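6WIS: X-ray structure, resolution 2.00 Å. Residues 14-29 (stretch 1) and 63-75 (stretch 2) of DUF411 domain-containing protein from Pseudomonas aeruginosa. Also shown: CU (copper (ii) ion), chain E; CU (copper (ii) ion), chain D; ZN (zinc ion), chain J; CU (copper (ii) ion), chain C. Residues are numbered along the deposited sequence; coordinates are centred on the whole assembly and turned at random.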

# COMPACT_ATOMS: atom_id res chain seq x y z
N GLY A 14 -10.19 10.56 -2.01
CA GLY A 14 -11.30 9.66 -1.76
C GLY A 14 -10.92 8.20 -1.87
O GLY A 14 -11.41 7.38 -1.09
N CYS A 15 -10.02 7.88 -2.81
CA CYS A 15 -9.61 6.49 -3.03
C CYS A 15 -8.91 5.90 -1.80
O CYS A 15 -9.08 4.71 -1.51
CB CYS A 15 -8.71 6.39 -4.26
SG CYS A 15 -7.44 7.68 -4.22
N CYS A 16 -8.10 6.70 -1.09
CA CYS A 16 -7.46 6.20 0.13
C CYS A 16 -8.49 5.71 1.14
O CYS A 16 -8.31 4.66 1.77
CB CYS A 16 -6.60 7.29 0.80
SG CYS A 16 -5.45 8.22 -0.26
N LYS A 17 -9.57 6.47 1.33
CA LYS A 17 -10.63 6.08 2.26
C LYS A 17 -11.36 4.83 1.79
O LYS A 17 -11.77 4.01 2.62
CB LYS A 17 -11.62 7.24 2.43
CG LYS A 17 -11.04 8.47 3.17
CD LYS A 17 -12.00 9.68 3.13
N ASP A 18 -11.54 4.68 0.48
CA ASP A 18 -12.15 3.47 -0.07
C ASP A 18 -11.24 2.26 0.15
O ASP A 18 -11.71 1.18 0.53
CB ASP A 18 -12.45 3.69 -1.57
CG ASP A 18 -13.30 2.56 -2.20
OD1 ASP A 18 -13.99 1.81 -1.50
OD2 ASP A 18 -13.29 2.43 -3.43
N TRP A 19 -9.94 2.42 -0.10
CA TRP A 19 -9.00 1.33 0.18
C TRP A 19 -9.05 0.91 1.65
O TRP A 19 -9.05 -0.29 1.96
CB TRP A 19 -7.60 1.78 -0.22
CG TRP A 19 -6.52 0.81 -0.02
CD1 TRP A 19 -6.26 -0.30 -0.77
CD2 TRP A 19 -5.48 0.87 0.98
NE1 TRP A 19 -5.12 -0.94 -0.30
CE2 TRP A 19 -4.62 -0.23 0.76
CE3 TRP A 19 -5.20 1.76 2.02
CZ2 TRP A 19 -3.49 -0.46 1.55
CZ3 TRP A 19 -4.06 1.53 2.82
CH2 TRP A 19 -3.23 0.43 2.58
N ILE A 20 -9.11 1.88 2.56
CA ILE A 20 -9.25 1.56 3.98
C ILE A 20 -10.51 0.72 4.21
O ILE A 20 -10.50 -0.24 5.00
CB ILE A 20 -9.24 2.85 4.81
CG1 ILE A 20 -7.83 3.45 4.81
CG2 ILE A 20 -9.79 2.61 6.21
CD1 ILE A 20 -7.73 4.83 5.48
N LYS A 21 -11.60 1.03 3.50
CA LYS A 21 -12.84 0.28 3.72
C LYS A 21 -12.72 -1.15 3.20
O LYS A 21 -13.24 -2.07 3.83
CB LYS A 21 -14.03 1.02 3.10
CG LYS A 21 -14.47 2.22 3.95
CD LYS A 21 -15.58 3.06 3.33
CE LYS A 21 -16.90 2.29 3.30
NZ LYS A 21 -18.08 3.13 2.93
N HIS A 22 -11.98 -1.36 2.10
CA HIS A 22 -11.71 -2.72 1.62
C HIS A 22 -10.86 -3.51 2.61
O HIS A 22 -11.06 -4.72 2.78
CB HIS A 22 -11.00 -2.66 0.26
CG HIS A 22 -11.88 -2.26 -0.88
ND1 HIS A 22 -12.27 -3.14 -1.87
CD2 HIS A 22 -12.44 -1.06 -1.20
CE1 HIS A 22 -13.03 -2.51 -2.75
NE2 HIS A 22 -13.15 -1.25 -2.36
N LEU A 23 -9.87 -2.86 3.23
CA LEU A 23 -9.07 -3.54 4.24
C LEU A 23 -9.92 -3.94 5.43
O LEU A 23 -9.81 -5.07 5.93
CB LEU A 23 -7.90 -2.65 4.72
CG LEU A 23 -6.84 -2.27 3.68
CD1 LEU A 23 -5.72 -1.51 4.35
CD2 LEU A 23 -6.30 -3.51 2.98
N GLU A 24 -10.75 -3.02 5.92
CA GLU A 24 -11.64 -3.31 7.04
C GLU A 24 -12.56 -4.49 6.74
O GLU A 24 -12.75 -5.37 7.58
CB GLU A 24 -12.46 -2.07 7.39
CG GLU A 24 -11.63 -0.94 7.90
CD GLU A 24 -12.46 0.26 8.27
OE1 GLU A 24 -13.48 0.52 7.59
OE2 GLU A 24 -12.09 0.95 9.24
N ALA A 25 -13.16 -4.49 5.54
CA ALA A 25 -13.96 -5.63 5.10
C ALA A 25 -13.14 -6.90 4.96
O ALA A 25 -13.71 -7.98 4.84
CB ALA A 25 -14.64 -5.32 3.76
N ASN A 26 -11.81 -6.80 4.95
CA ASN A 26 -10.97 -7.98 4.94
C ASN A 26 -10.45 -8.34 6.33
O ASN A 26 -9.60 -9.23 6.46
CB ASN A 26 -9.81 -7.79 3.96
CG ASN A 26 -10.22 -8.06 2.54
OD1 ASN A 26 -10.26 -9.22 2.12
ND2 ASN A 26 -10.56 -7.00 1.79
N GLY A 27 -10.95 -7.68 7.37
CA GLY A 27 -10.58 -8.02 8.73
C GLY A 27 -9.47 -7.20 9.35
O GLY A 27 -9.15 -7.41 10.53
N PHE A 28 -8.86 -6.27 8.60
CA PHE A 28 -7.83 -5.42 9.19
C PHE A 28 -8.45 -4.41 10.14
O PHE A 28 -9.47 -3.78 9.84
CB PHE A 28 -7.06 -4.66 8.11
CG PHE A 28 -6.12 -5.50 7.29
CD1 PHE A 28 -6.60 -6.35 6.32
CD2 PHE A 28 -4.75 -5.37 7.45
CE1 PHE A 28 -5.73 -7.09 5.54
CE2 PHE A 28 -3.88 -6.12 6.69
CZ PHE A 28 -4.38 -6.98 5.73
N LYS A 29 -7.82 -4.24 11.30
CA LYS A 29 -8.05 -3.05 12.11
C LYS A 29 -7.19 -1.91 11.56
O LYS A 29 -5.97 -2.05 11.43
CB LYS A 29 -7.72 -3.35 13.57
CG LYS A 29 -7.77 -2.14 14.48
N PHE A 63 6.30 -1.25 5.12
CA PHE A 63 5.45 -0.24 4.49
C PHE A 63 4.58 -0.85 3.40
O PHE A 63 4.94 -1.83 2.75
CB PHE A 63 6.27 0.94 3.93
CG PHE A 63 7.17 0.60 2.75
CD1 PHE A 63 6.66 0.45 1.47
CD2 PHE A 63 8.55 0.53 2.93
CE1 PHE A 63 7.48 0.17 0.41
CE2 PHE A 63 9.39 0.27 1.88
CZ PHE A 63 8.86 0.08 0.62
N VAL A 64 3.42 -0.23 3.19
CA VAL A 64 2.43 -0.66 2.20
C VAL A 64 2.10 0.61 1.44
O VAL A 64 1.41 1.49 1.96
CB VAL A 64 1.17 -1.25 2.85
CG1 VAL A 64 0.12 -1.61 1.78
CG2 VAL A 64 1.52 -2.50 3.74
N GLU A 65 2.67 0.76 0.25
CA GLU A 65 2.58 2.01 -0.50
C GLU A 65 1.48 1.87 -1.54
O GLU A 65 1.56 1.03 -2.44
CB GLU A 65 3.92 2.34 -1.17
CG GLU A 65 3.94 3.68 -1.90
CD GLU A 65 3.85 4.88 -0.95
OE1 GLU A 65 4.01 4.65 0.27
OE2 GLU A 65 3.62 6.04 -1.41
N GLY A 66 0.44 2.68 -1.42
CA GLY A 66 -0.59 2.65 -2.44
C GLY A 66 -1.62 1.54 -2.29
O GLY A 66 -1.81 0.92 -1.23
N HIS A 67 -2.32 1.31 -3.40
CA HIS A 67 -3.52 0.47 -3.41
C HIS A 67 -3.16 -1.02 -3.53
O HIS A 67 -3.56 -1.71 -4.47
CB HIS A 67 -4.43 0.95 -4.53
CG HIS A 67 -5.05 2.29 -4.24
ND1 HIS A 67 -6.28 2.42 -3.63
CD2 HIS A 67 -4.58 3.54 -4.41
CE1 HIS A 67 -6.55 3.70 -3.45
NE2 HIS A 67 -5.53 4.41 -3.91
N VAL A 68 -2.41 -1.51 -2.54
CA VAL A 68 -2.04 -2.94 -2.47
C VAL A 68 -3.25 -3.76 -2.04
O VAL A 68 -3.88 -3.43 -1.02
CB VAL A 68 -0.89 -3.14 -1.49
CG1 VAL A 68 -0.48 -4.63 -1.48
CG2 VAL A 68 0.35 -2.24 -1.82
N PRO A 69 -3.61 -4.83 -2.75
CA PRO A 69 -4.72 -5.67 -2.31
C PRO A 69 -4.42 -6.34 -0.97
O PRO A 69 -3.27 -6.67 -0.67
CB PRO A 69 -4.86 -6.70 -3.44
CG PRO A 69 -4.33 -5.96 -4.66
CD PRO A 69 -3.14 -5.20 -4.11
N ALA A 70 -5.48 -6.59 -0.20
CA ALA A 70 -5.33 -7.20 1.12
C ALA A 70 -4.54 -8.50 1.08
O ALA A 70 -3.65 -8.73 1.91
CB ALA A 70 -6.71 -7.44 1.74
N ALA A 71 -4.84 -9.37 0.11
CA ALA A 71 -4.15 -10.67 0.01
C ALA A 71 -2.65 -10.52 -0.21
O ALA A 71 -1.86 -11.34 0.26
CB ALA A 71 -4.75 -11.52 -1.11
N ASP A 72 -2.23 -9.46 -0.91
CA ASP A 72 -0.80 -9.26 -1.11
C ASP A 72 -0.14 -8.63 0.10
O ASP A 72 1.07 -8.82 0.28
CB ASP A 72 -0.57 -8.42 -2.36
CG ASP A 72 -1.19 -9.05 -3.59
OD1 ASP A 72 -1.06 -10.28 -3.74
OD2 ASP A 72 -1.82 -8.35 -4.42
N ILE A 73 -0.90 -7.91 0.93
CA ILE A 73 -0.36 -7.46 2.21
C ILE A 73 -0.05 -8.67 3.10
O ILE A 73 0.99 -8.71 3.76
CB ILE A 73 -1.33 -6.49 2.91
CG1 ILE A 73 -1.49 -5.18 2.10
CG2 ILE A 73 -0.80 -6.11 4.29
CD1 ILE A 73 -2.55 -4.19 2.77
N LEU A 74 -0.91 -9.69 3.07
CA LEU A 74 -0.62 -10.92 3.82
C LEU A 74 0.65 -11.60 3.31
O LEU A 74 1.46 -12.09 4.11
CB LEU A 74 -1.82 -11.89 3.77
CG LEU A 74 -3.21 -11.42 4.25
CD1 LEU A 74 -4.29 -12.53 4.07
CD2 LEU A 74 -3.20 -10.89 5.70
N LYS A 75 0.87 -11.63 1.98
CA LYS A 75 2.11 -12.20 1.45
C LYS A 75 3.32 -11.40 1.87
O LYS A 75 4.39 -11.96 2.17
CB LYS A 75 2.08 -12.29 -0.08
CG LYS A 75 0.92 -13.09 -0.65
CD LYS A 75 0.90 -13.06 -2.18
CU CU E . -6.87 8.16 -1.99
CU CU D . -5.54 6.51 -3.82
ZN ZN J . -14.14 0.29 -3.22
CU CU C . -4.31 6.67 -1.26

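The apolar centre of the contact is built from Trp-19, Leu-23 and Phe-28 of the first stretch and Val-64, Ala-70 and Ile-73 of the second. Ile-73 extends from its helix toward the first stretch and meets all three of the larger partners: its CD1 lies 3.8 Å from Leu-23 CD2 and 4.0 Å from Trp-19 CZ2, while its CG2 approaches Phe-28 CE2 at 3.9 Å. Leu-23 leaves its helix sideways to the second stretch, but its m,t rotamer brings CD2 inward, where it also lies 4.1 Å from Ala-70 CB.

Ala-70 lies in the first turn of the helix that follows Pro-69 at the N-cap, and its CA-to-CB bond points toward the first stretch. The backbones come close here: the CA atoms of Leu-23 and Ala-70 are 6.1 Å apart. Ala-70 CB is also 3.9 Å from Phe-28 CE1 and 3.7 Å from Asn-26 CG, so one methyl group is touched by three residues. The two helices do not pack along their lengths: their axes cross at -69° and come no nearer than 11.3 Å.

Phe-28 follows a type I turn from Glu-24 to Gly-27, and Gly-27 adopts a positive phi of 96°, at which a CB would be jammed against the preceding carbonyl oxygen. Toward the solvent, Phe-28 CZ also meets Leu-74 CD2 at 4.1 Å. Asn-26 borders the same side, its side chain held by a hydrogen bond from ND2 to His-22 O at 2.5 Å.

Trp-19 joins the apolar centre to the polar edge. Its six-membered ring packs Trp-19 CZ2 against Val-64 CG1 at 3.8 Å, near the ring plane, whereas Gly-66 O lies over one face, 3.5 Å from Trp-19 CZ2. The indole nitrogen makes the one hydrogen bond between the stretches, from Trp-19 NE1 to Val-68 O at 2.9 Å; the N-H...O angle of 169° is nearly linear, and the bond gives the N-H of this buried residue a partner. His-67 CA sits 4.1 Å from the centroid of the Trp-19 five-membered ring in an off-centre CH-pi contact.

At the polar edge, the CA-to-CB bond of His-67 points away from the first stretch, yet the imidazole ends close to Cys-15. His-67 CE1 lies 3.3 Å from Cys-15 O and 3.5 Å from Cys-15 CB. Metal ligation accompanies this arrangement: one copper ion (chain D) is bound by both Cys-15 SG, at 2.3 Å, and His-67 NE2, at 2.1 Å, and so bridges the stretches. Cys-15 SG also lies 2.3 Å from a second copper (chain E), which is bound by Cys-16 SG at 2.2 Å as well.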